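Local structure of putative pyruvate dehydrogenase (Rhodopseudomonas palustris, 3IC3) at residues Arg41-Glu44 and Asp45-Met48; Ser68-Thr71 and Glu72-Leu76; Leu76-Ile79 and Val80-Glu84. The protein is of unknown biochemical role, possibly related to pyruvate dehydrogenase, and is a small DUF5076-family protein that pairs with a second copy of itself. All coordinates share one frame; numbering follows the deposited sequence. Where two conformers were deposited one is given.

Contact 1. Residues Arg41-Glu44 and Asp45-Met48. With EDO (1,2-ethanediol), chain F; EDO (1,2-ethanediol), chain E.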
ATOM      1  N   ARG A  41      11.103  -2.932  -6.912  1.00 16.05           N
ATOM      2  CA  ARG A  41      12.486  -2.781  -6.439  1.00 18.00           C
ATOM      3  C   ARG A  41      12.867  -1.320  -6.165  1.00 19.34           C
ATOM      4  O   ARG A  41      13.454  -1.038  -5.125  1.00 19.49           O
ATOM      5  CB  ARG A  41      13.439  -3.395  -7.458  1.00 17.32           C
ATOM      6  N   ALA A  42      12.467  -0.391  -7.047  1.00 20.79           N
ATOM      7  CA  ALA A  42      12.869   1.029  -6.941  1.00 21.48           C
ATOM      8  C   ALA A  42      12.253   1.802  -5.763  1.00 21.92           C
ATOM      9  O   ALA A  42      11.126   1.544  -5.318  1.00 22.61           O
ATOM     10  CB  ALA A  42      12.589   1.776  -8.269  1.00 21.90           C
ATOM     11  N   PHE A  43      13.023   2.756  -5.243  1.00 22.41           N
ATOM     12  CA  PHE A  43      12.557   3.662  -4.161  1.00 21.99           C
ATOM     13  C   PHE A  43      11.920   4.940  -4.730  1.00 22.14           C
ATOM     14  O   PHE A  43      10.937   5.485  -4.181  1.00 22.20           O
ATOM     15  CB  PHE A  43      13.768   4.053  -3.301  1.00 22.82           C
ATOM     16  CG  PHE A  43      13.485   5.138  -2.289  1.00 22.63           C
ATOM     17  CD1 PHE A  43      12.489   4.973  -1.342  1.00 23.19           C
ATOM     18  CD2 PHE A  43      14.262   6.298  -2.258  1.00 24.04           C
ATOM     19  CE1 PHE A  43      12.232   5.955  -0.392  1.00 22.94           C
ATOM     20  CE2 PHE A  43      14.011   7.287  -1.320  1.00 23.62           C
ATOM     21  CZ  PHE A  43      12.985   7.120  -0.392  1.00 23.58           C
ATOM     22  N   GLU A  44      12.528   5.445  -5.799  1.00 22.40           N
ATOM     23  CA  GLU A  44      12.194   6.752  -6.358  1.00 23.48           C
ATOM     24  C   GLU A  44      12.520   7.898  -5.384  1.00 23.45           C
ATOM     25  O   GLU A  44      13.640   8.424  -5.430  1.00 24.67           O
ATOM     26  CB  GLU A  44      10.749   6.766  -6.864  1.00 24.60           C
ATOM     27  CG  GLU A  44      10.437   5.505  -7.680  1.00 26.99           C
ATOM     28  CD  GLU A  44       9.535   5.767  -8.855  1.00 31.41           C
ATOM     29  OE1 GLU A  44       8.772   6.757  -8.803  1.00 36.78           O
ATOM     30  OE2 GLU A  44       9.594   4.986  -9.830  1.00 32.44           O
ATOM     31  N   ASP A  45      11.584   8.279  -4.514  1.00 22.54           N
ATOM     32  CA  ASP A  45      11.809   9.384  -3.578  1.00 22.11           C
ATOM     33  C   ASP A  45      10.844   9.284  -2.400  1.00 21.13           C
ATOM     34  O   ASP A  45       9.773   8.676  -2.515  1.00 20.54           O
ATOM     35  CB  ASP A  45      11.650  10.727  -4.294  1.00 22.45           C
ATOM     36  CG  ASP A  45      10.354  10.806  -5.084  1.00 24.25           C
ATOM     37  OD1 ASP A  45       9.298  11.035  -4.468  1.00 27.44           O
ATOM     38  OD2 ASP A  45      10.381  10.600  -6.317  1.00 28.91           O
ATOM     39  N   PRO A  46      11.217   9.885  -1.258  1.00 20.40           N
ATOM     40  CA  PRO A  46      10.395   9.733  -0.070  1.00 19.89           C
ATOM     41  C   PRO A  46       9.039  10.361  -0.237  1.00 19.06           C
ATOM     42  O   PRO A  46       8.070   9.885   0.351  1.00 18.60           O
ATOM     43  CB  PRO A  46      11.197  10.451   1.036  1.00 20.43           C
ATOM     44  CG  PRO A  46      12.244  11.214   0.362  1.00 20.59           C
ATOM     45  CD  PRO A  46      12.457  10.647  -0.998  1.00 20.81           C
ATOM     46  N   GLU A  47       8.947  11.416  -1.046  1.00 18.79           N
ATOM     47  CA  GLU A  47       7.656  12.096  -1.210  1.00 18.69           C
ATOM     48  C   GLU A  47       6.611  11.201  -1.857  1.00 17.00           C
ATOM     49  O   GLU A  47       5.441  11.289  -1.523  1.00 17.53           O
ATOM     50  CB  GLU A  47       7.790  13.412  -1.985  1.00 19.65           C
ATOM     51  CG  GLU A  47       8.696  14.424  -1.287  1.00 22.85           C
ATOM     52  CD  GLU A  47      10.198  14.213  -1.542  1.00 26.12           C
ATOM     53  OE1 GLU A  47      10.612  13.273  -2.268  1.00 26.56           O
ATOM     54  OE2 GLU A  47      10.982  15.032  -1.017  1.00 31.89           O
HETATM   55  N   MSE A  48       7.028  10.344  -2.781  0.60 16.22           N
HETATM   56  CA  MSE A  48       6.086   9.450  -3.443  0.60 15.51           C
HETATM   57  C   MSE A  48       5.456   8.504  -2.420  0.60 14.61           C
HETATM   58  O   MSE A  48       4.256   8.244  -2.468  0.60 13.37           O
HETATM   59  CB  MSE A  48       6.757   8.650  -4.560  0.60 15.58           C
HETATM   60  CG  MSE A  48       5.791   7.789  -5.388  0.60 16.96           C
HETATM   61 SE   MSE A  48       6.547   6.149  -6.138  0.50 21.01          SE
HETATM   62  CE  MSE A  48       6.937   5.170  -4.491  0.60 19.88           C
TER
HETATM   63  C1  EDO F 100      16.161   3.863  -7.911  1.00 59.00           C
HETATM   64  O1  EDO F 100      15.246   4.730  -7.228  1.00 58.54           O
HETATM   65  C2  EDO F 100      16.406   2.621  -7.063  1.00 59.40           C
HETATM   66  O2  EDO F 100      15.978   2.859  -5.718  1.00 58.86           O
HETATM   67  C1  EDO E  99      15.829  -5.316  -3.351  1.00 56.95           C
HETATM   68  O1  EDO E  99      15.299  -6.640  -3.262  1.00 57.33           O
HETATM   69  C2  EDO E  99      15.072  -4.499  -4.388  1.00 57.59           C
HETATM   70  O2  EDO E  99      14.630  -3.264  -3.809  1.00 56.89           O
HETATM   71  O   HOH W   1       7.650   9.700  -7.979  1.00 45.93           O
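Phe43 and Pro46 meet where the loop after strand 34-39 enters helix 46-66, at an N-cap whose capping residue is Asp45. The packed side is mainly aromatic and apolar. With CG anti to the backbone N (chi1 171°), the Phe43 ring reaches forward along the chain until its CZ lies 3.6 Å from Pro46 CD, while the backbone of Asp45 passes over one ring face. Two more rings join, each turned about 15° from that of Phe43: Trp49 of the same chain, whose NE1 also bonds to Phe43 O, and Tyr64 of the second subunit. Met48, a buried selenomethionine, belongs here too: in one of its two conformers SE lies 3.5 Å from Glu44 OE1, and both side chains rest on Val30 of the second subunit.

The solvent side is looser. A water spans the Glu44 and Asp45 carboxylates, donating to Glu44 OE1 at 3.3 Å and only weakly to Asp45 OD2. An ethanediol, probably from the crystallisation liquor, accepts from two successive amides: its O2 takes Phe43 N at 3.0 Å and its O1 takes Glu44 N.

Asp45 chi1 of 50° places CG between backbone N and carbonyl carbon, turning the carboxylate forward, toward the amides of the first helical turn; Met48 N donates to Asp45 OD1 at 2.9 Å, nearly in line with its C-O bond but bent at the hydrogen.

Contact 2. Residues Ser68-Thr71 and Glu72-Leu76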
ATOM      1  N   SER A  68     -20.220   3.489   8.225  1.00 24.96           N
ATOM      2  CA  SER A  68     -20.252   3.618   9.679  1.00 23.97           C
ATOM      3  C   SER A  68     -20.885   4.923  10.144  1.00 23.70           C
ATOM      4  O   SER A  68     -21.297   5.765   9.344  1.00 23.24           O
ATOM      5  CB  SER A  68     -18.826   3.498  10.251  1.00 24.14           C
ATOM      6  OG  SER A  68     -18.117   4.719  10.144  1.00 22.14           O
ATOM      7  N   GLU A  69     -20.931   5.080  11.458  1.00 23.64           N
ATOM      8  CA  GLU A  69     -21.498   6.264  12.077  1.00 23.73           C
ATOM      9  C   GLU A  69     -20.511   7.431  12.141  1.00 22.66           C
ATOM     10  O   GLU A  69     -20.890   8.542  12.509  1.00 21.66           O
ATOM     11  CB  GLU A  69     -21.983   5.932  13.497  1.00 24.95           C
ATOM     12  CG  GLU A  69     -22.870   4.674  13.619  1.00 27.67           C
ATOM     13  CD  GLU A  69     -24.000   4.613  12.594  1.00 30.65           C
ATOM     14  OE1 GLU A  69     -25.017   5.315  12.776  1.00 33.05           O
ATOM     15  OE2 GLU A  69     -23.870   3.835  11.616  1.00 34.35           O
ATOM     16  N   TYR A  70     -19.243   7.186  11.795  1.00 21.37           N
ATOM     17  CA  TYR A  70     -18.230   8.230  11.832  1.00 20.80           C
ATOM     18  C   TYR A  70     -18.311   9.230  10.693  1.00 19.91           C
ATOM     19  O   TYR A  70     -18.652   8.880   9.571  1.00 19.80           O
ATOM     20  CB  TYR A  70     -16.830   7.601  11.758  1.00 21.18           C
ATOM     21  CG  TYR A  70     -16.404   6.835  12.978  1.00 23.41           C
ATOM     22  CD1 TYR A  70     -16.513   7.387  14.249  1.00 25.29           C
ATOM     23  CD2 TYR A  70     -15.831   5.574  12.856  1.00 27.83           C
ATOM     24  CE1 TYR A  70     -16.102   6.696  15.366  1.00 27.32           C
ATOM     25  CE2 TYR A  70     -15.406   4.872  13.968  1.00 28.83           C
ATOM     26  CZ  TYR A  70     -15.544   5.435  15.219  1.00 29.46           C
ATOM     27  OH  TYR A  70     -15.117   4.730  16.314  1.00 30.65           O
ATOM     28  N   THR A  71     -17.916  10.463  10.975  1.00 19.47           N
ATOM     29  CA  THR A  71     -17.594  11.420   9.924  1.00 19.17           C
ATOM     30  C   THR A  71     -16.272  11.002   9.283  1.00 19.48           C
ATOM     31  O   THR A  71     -15.555  10.143   9.819  1.00 17.76           O
ATOM     32  CB  THR A  71     -17.435  12.837  10.489  1.00 19.60           C
ATOM     33  OG1 THR A  71     -16.366  12.858  11.440  1.00 19.27           O
ATOM     34  CG2 THR A  71     -18.743  13.316  11.174  1.00 18.69           C
ATOM     35  N   GLU A  72     -15.951  11.583   8.133  1.00 19.30           N
ATOM     36  CA  GLU A  72     -14.667  11.323   7.510  1.00 19.72           C
ATOM     37  C   GLU A  72     -13.486  11.705   8.408  1.00 18.94           C
ATOM     38  O   GLU A  72     -12.503  10.955   8.483  1.00 17.00           O
ATOM     39  CB  GLU A  72     -14.578  12.019   6.154  1.00 20.78           C
ATOM     40  CG  GLU A  72     -15.354  11.274   5.069  1.00 24.02           C
ATOM     41  CD  GLU A  72     -15.450  12.037   3.751  1.00 29.32           C
ATOM     42  OE1 GLU A  72     -14.771  13.082   3.592  1.00 33.02           O
ATOM     43  OE2 GLU A  72     -16.206  11.577   2.864  1.00 32.13           O
ATOM     44  N   ASP A  73     -13.602  12.825   9.120  1.00 18.71           N
ATOM     45  CA  ASP A  73     -12.564  13.239  10.078  1.00 18.75           C
ATOM     46  C   ASP A  73     -12.375  12.233  11.197  1.00 17.62           C
ATOM     47  O   ASP A  73     -11.238  11.921  11.555  1.00 17.19           O
ATOM     48  CB  ASP A  73     -12.916  14.568  10.749  1.00 19.41           C
ATOM     49  CG  ASP A  73     -12.743  15.752   9.842  1.00 21.22           C
ATOM     50  OD1 ASP A  73     -12.071  15.617   8.803  1.00 24.94           O
ATOM     51  OD2 ASP A  73     -13.296  16.816  10.189  1.00 25.71           O
ATOM     52  N   GLU A  74     -13.486  11.798  11.796  1.00 15.90           N
ATOM     53  CA  GLU A  74     -13.460  10.794  12.862  1.00 15.36           C
ATOM     54  C   GLU A  74     -12.917   9.460  12.340  1.00 14.07           C
ATOM     55  O   GLU A  74     -12.138   8.780  13.021  1.00 13.45           O
ATOM     56  CB  GLU A  74     -14.855  10.574  13.438  1.00 15.44           C
ATOM     57  CG  GLU A  74     -15.384  11.772  14.212  1.00 17.43           C
ATOM     58  CD  GLU A  74     -16.874  11.679  14.498  1.00 19.05           C
ATOM     59  OE1 GLU A  74     -17.579  10.837  13.897  1.00 18.85           O
ATOM     60  OE2 GLU A  74     -17.334  12.476  15.324  1.00 22.03           O
ATOM     61  N   ALA A  75     -13.353   9.059  11.152  1.00 12.96           N
ATOM     62  CA  ALA A  75     -12.844   7.819  10.547  1.00 12.81           C
ATOM     63  C   ALA A  75     -11.327   7.884  10.332  1.00 12.47           C
ATOM     64  O   ALA A  75     -10.609   6.916  10.608  1.00 11.94           O
ATOM     65  CB  ALA A  75     -13.545   7.538   9.226  1.00 12.13           C
ATOM     66  N   LEU A  76     -10.841   9.019   9.844  1.00 12.19           N
ATOM     67  CA  LEU A  76      -9.414   9.157   9.625  1.00 12.32           C
ATOM     68  C   LEU A  76      -8.667   9.093  10.958  1.00 12.05           C
ATOM     69  O   LEU A  76      -7.659   8.419  11.049  1.00 10.02           O
ATOM     70  CB  LEU A  76      -9.076  10.455   8.930  1.00 12.89           C
ATOM     71  CG  LEU A  76      -7.614  10.636   8.543  1.00 13.53           C
ATOM     72  CD1 LEU A  76      -7.144   9.564   7.541  1.00 11.94           C
ATOM     73  CD2 LEU A  76      -7.502  12.052   7.962  1.00 14.54           C
TER
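Thr71 and Glu74 exchange two hydrogen bonds, each pairing a backbone amide of one with a side-chain oxygen of the other. Glu74 N donates to Thr71 OG1 over 3.1 Å, and Thr71 N returns the bond to Glu74 OE1 at 3.0 Å, both nearly straight. The Thr71 hydroxyl can accept because chi1 (61°) sets OG1 between the backbone N and the carbonyl carbon, facing the first turn of the helix. Glu74 reaches back with a chain extended beyond CG, and Thr71 N meets its OE1 from above the carboxylate plane. The negative group thus lies close to the amino end of the helix, where the helix dipole would be expected to favour it.

Backbone bonding begins here too: Ala75 N donates to Thr71 O at 2.8 Å. In the preceding loop, Tyr70 N binds Ser68 OG at 3.2 Å in an ST turn, and the same hydroxyl is bonded to Tyr64 O of the same chain, in helix 46-66. The phenol end of Tyr70 goes further along helix 72-87, where OH bonds to Arg78 NH1.

The apolar contact is that of Tyr70 CB, 4.1 Å from Ala75 CB. The aromatic ring stands almost perpendicular to the Glu74 carboxylate, the planes 80° apart, and offers an edge to it: Tyr70 CD1 comes within 3.6 Å of Glu74 OE1 in the plane of the ring. Tyr64 of the same chain meets this ring edge-to-face.

Reciprocal amide-to-side-chain bonds between an N-cap threonine and the glutamate three residues on are the signature of a capping box, which here starts helix 72-87 after the turn from helix 46-66.

Contact 3. Residues Leu76-Ile79 and Val80-Glu84; sequences LERI and VEMFE
Glu81 OE1 is held from two directions: Arg78 NE forms a long salt bridge to it at 3.5 Å, and a water donates to it at 2.8 Å. That water also accepts a weak bond from Arg78 NH2, so it closes a small bridge between guanidinium and carboxylate, whose planes are 31° apart. Bends at chi2 (-66°) and chi3 fold the Arg78 chain so that NE is turned toward Glu81. Met82 CE comes over one face of the guanidinium, 3.8 Å from Arg78 NH2, and Arg78 NH1 binds Tyr70 OH. A leucine in place of Arg78 would probably leave Glu81 without its cation, Tyr70 OH without this partner and Met82 CE without the flat group it covers.

The second oxygen of Glu81 faces another acid: its OE2 lies 2.5 Å from Glu77 OE2, a spacing that suggests one of the two carboxyl groups holds a proton. Underneath runs regular alpha-helical i to i+4 bonding, for example Val80 N to Leu76 O at 2.9 Å and Phe83 N to Ile79 O at 2.8 Å.

The apolar residues of this amphipathic helix 72-87 pack on its neighbours: Leu76 and Ile79 rest on helix 46-66 of their own chain, while Ile79 and Phe83 also pack on Leu53 and Val54 of the second subunit, and the Phe83 rings of the two subunits meet edge-to-face.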
ATOM      1  N   LEU A  76     -10.841   9.019   9.844  1.00 12.19           N
ATOM      2  CA  LEU A  76      -9.414   9.157   9.625  1.00 12.32           C
ATOM      3  C   LEU A  76      -8.667   9.093  10.958  1.00 12.05           C
ATOM      4  O   LEU A  76      -7.659   8.419  11.049  1.00 10.02           O
ATOM      5  CB  LEU A  76      -9.076  10.455   8.930  1.00 12.89           C
ATOM      6  CG  LEU A  76      -7.614  10.636   8.543  1.00 13.53           C
ATOM      7  CD1 LEU A  76      -7.144   9.564   7.541  1.00 11.94           C
ATOM      8  CD2 LEU A  76      -7.502  12.052   7.962  1.00 14.54           C
ATOM      9  N   GLU A  77      -9.177   9.771  11.986  1.00 11.93           N
ATOM     10  CA  GLU A  77      -8.550   9.673  13.315  1.00 13.08           C
ATOM     11  C   GLU A  77      -8.436   8.226  13.809  1.00 12.32           C
ATOM     12  O   GLU A  77      -7.388   7.813  14.326  1.00 12.54           O
ATOM     13  CB  GLU A  77      -9.322  10.527  14.344  1.00 13.60           C
ATOM     14  CG  GLU A  77      -8.967  10.242  15.808  1.00 17.57           C
ATOM     15  CD  GLU A  77      -7.544  10.641  16.209  1.00 24.89           C
ATOM     16  OE1 GLU A  77      -6.897  11.395  15.445  1.00 27.86           O
ATOM     17  OE2 GLU A  77      -7.080  10.228  17.327  1.00 27.99           O
ATOM     18  N   ARG A  78      -9.512   7.466  13.655  1.00 11.88           N
ATOM     19  CA  ARG A  78      -9.558   6.075  14.058  1.00 12.29           C
ATOM     20  C   ARG A  78      -8.531   5.227  13.306  1.00 11.37           C
ATOM     21  O   ARG A  78      -7.813   4.414  13.902  1.00 11.25           O
ATOM     22  CB  ARG A  78     -10.959   5.492  13.829  1.00 12.85           C
ATOM     23  CG  ARG A  78     -12.051   5.999  14.736  1.00 19.27           C
ATOM     24  CD  ARG A  78     -11.860   5.600  16.190  1.00 24.96           C
ATOM     25  NE  ARG A  78     -11.119   4.354  16.378  1.00 28.82           N
ATOM     26  CZ  ARG A  78     -11.650   3.138  16.532  1.00 31.56           C
ATOM     27  NH1 ARG A  78     -12.981   2.913  16.496  1.00 31.86           N
ATOM     28  NH2 ARG A  78     -10.823   2.127  16.709  1.00 32.94           N
ATOM     29  N   ILE A  79      -8.467   5.419  11.999  1.00 11.28           N
ATOM     30  CA  ILE A  79      -7.475   4.717  11.175  1.00 10.71           C
ATOM     31  C   ILE A  79      -6.036   5.047  11.611  1.00 10.36           C
ATOM     32  O   ILE A  79      -5.218   4.122  11.773  1.00 10.76           O
ATOM     33  CB  ILE A  79      -7.688   4.968   9.673  1.00 11.32           C
ATOM     34  CG1 ILE A  79      -8.942   4.204   9.215  1.00 11.53           C
ATOM     35  CG2 ILE A  79      -6.438   4.527   8.858  1.00 12.38           C
ATOM     36  CD1 ILE A  79      -9.504   4.661   7.914  1.00 13.73           C
ATOM     37  N   VAL A  80      -5.752   6.320  11.858  1.00 10.37           N
ATOM     38  CA  VAL A  80      -4.437   6.733  12.341  1.00 10.62           C
ATOM     39  C   VAL A  80      -4.123   6.105  13.709  1.00 10.29           C
ATOM     40  O   VAL A  80      -3.000   5.676  13.939  1.00  9.78           O
ATOM     41  CB  VAL A  80      -4.261   8.256  12.369  1.00 10.66           C
ATOM     42  CG1 VAL A  80      -2.913   8.620  13.011  1.00 13.41           C
ATOM     43  CG2 VAL A  80      -4.352   8.836  10.926  1.00 11.40           C
ATOM     44  N   GLU A  81      -5.114   6.047  14.617  1.00 11.21           N
ATOM     45  CA  GLU A  81      -4.935   5.349  15.900  1.00 11.08           C
ATOM     46  C   GLU A  81      -4.572   3.877  15.722  1.00 10.73           C
ATOM     47  O   GLU A  81      -3.664   3.353  16.382  1.00 10.64           O
ATOM     48  CB  GLU A  81      -6.204   5.454  16.767  1.00 12.04           C
ATOM     49  CG  GLU A  81      -6.471   6.865  17.268  1.00 12.47           C
ATOM     50  CD  GLU A  81      -7.866   7.048  17.890  1.00 14.58           C
ATOM     51  OE1 GLU A  81      -8.632   6.075  18.058  1.00 16.07           O
ATOM     52  OE2 GLU A  81      -8.174   8.201  18.222  1.00 17.34           O
HETATM   53  N   MSE A  82      -5.262   3.201  14.812  1.00  9.88           N
HETATM   54  CA  MSE A  82      -4.967   1.801  14.547  1.00 11.38           C
HETATM   55  C   MSE A  82      -3.589   1.604  13.918  1.00 10.36           C
HETATM   56  O   MSE A  82      -2.858   0.685  14.293  1.00 10.45           O
HETATM   57  CB  MSE A  82      -6.053   1.178  13.681  1.00 11.32           C
HETATM   58  CG  MSE A  82      -7.339   0.950  14.444  1.00 13.18           C
HETATM   59 SE   MSE A  82      -8.749   0.287  13.288  0.85 14.37          SE
HETATM   60  CE  MSE A  82      -9.715   1.942  13.058  1.00 23.19           C
ATOM     61  N   PHE A  83      -3.248   2.484  12.985  1.00 11.06           N
ATOM     62  CA  PHE A  83      -1.900   2.560  12.377  1.00 10.04           C
ATOM     63  C   PHE A  83      -0.830   2.702  13.454  1.00 10.50           C
ATOM     64  O   PHE A  83       0.162   1.965  13.463  1.00  9.63           O
ATOM     65  CB  PHE A  83      -1.862   3.758  11.409  1.00 10.26           C
ATOM     66  CG  PHE A  83      -0.489   4.195  10.969  1.00 10.18           C
ATOM     67  CD1 PHE A  83       0.192   3.525   9.972  1.00  8.98           C
ATOM     68  CD2 PHE A  83       0.118   5.306  11.542  1.00  9.25           C
ATOM     69  CE1 PHE A  83       1.438   3.948   9.553  1.00  8.66           C
ATOM     70  CE2 PHE A  83       1.398   5.719  11.122  1.00  9.92           C
ATOM     71  CZ  PHE A  83       2.046   5.043  10.146  1.00 10.09           C
ATOM     72  N   GLU A  84      -1.037   3.640  14.381  1.00 10.38           N
ATOM     73  CA  GLU A  84      -0.041   3.873  15.421  1.00 10.67           C
ATOM     74  C   GLU A  84       0.112   2.680  16.370  1.00 10.43           C
ATOM     75  O   GLU A  84       1.241   2.319  16.748  1.00 10.35           O
ATOM     76  CB  GLU A  84      -0.321   5.158  16.215  1.00 10.96           C
ATOM     77  CG  GLU A  84      -0.021   6.448  15.418  1.00 12.12           C
ATOM     78  CD  GLU A  84       0.233   7.679  16.282  1.00 15.15           C
ATOM     79  OE1 GLU A  84       0.105   7.636  17.534  1.00 13.52           O
ATOM     80  OE2 GLU A  84       0.609   8.727  15.705  1.00 16.56           O
TER
HETATM   81  O   HOH W   2      -8.737   3.314  18.121  1.00 20.11           O

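Along the chain contact 1 comes first, then contact 2, which runs into contact 3 at Leu76; all lie within the DUF5076 range. Contact 1 begins helix 46-66 after strand 34-39, contact 2 turns the chain from the end of that helix into helix 72-87, and contact 3 continues along the latter. Contacts 2 and 3 touch each other, with centres about 11 Å apart. Contact 1 is remote, its centre about 30 Å from that of contact 2 and 24 Å from that of contact 3. Two of the three are thus helix beginnings, at opposite ends of the helical hairpin. Contacts 1 and 3 both also touch the second subunit, so both helices contribute to the dimer.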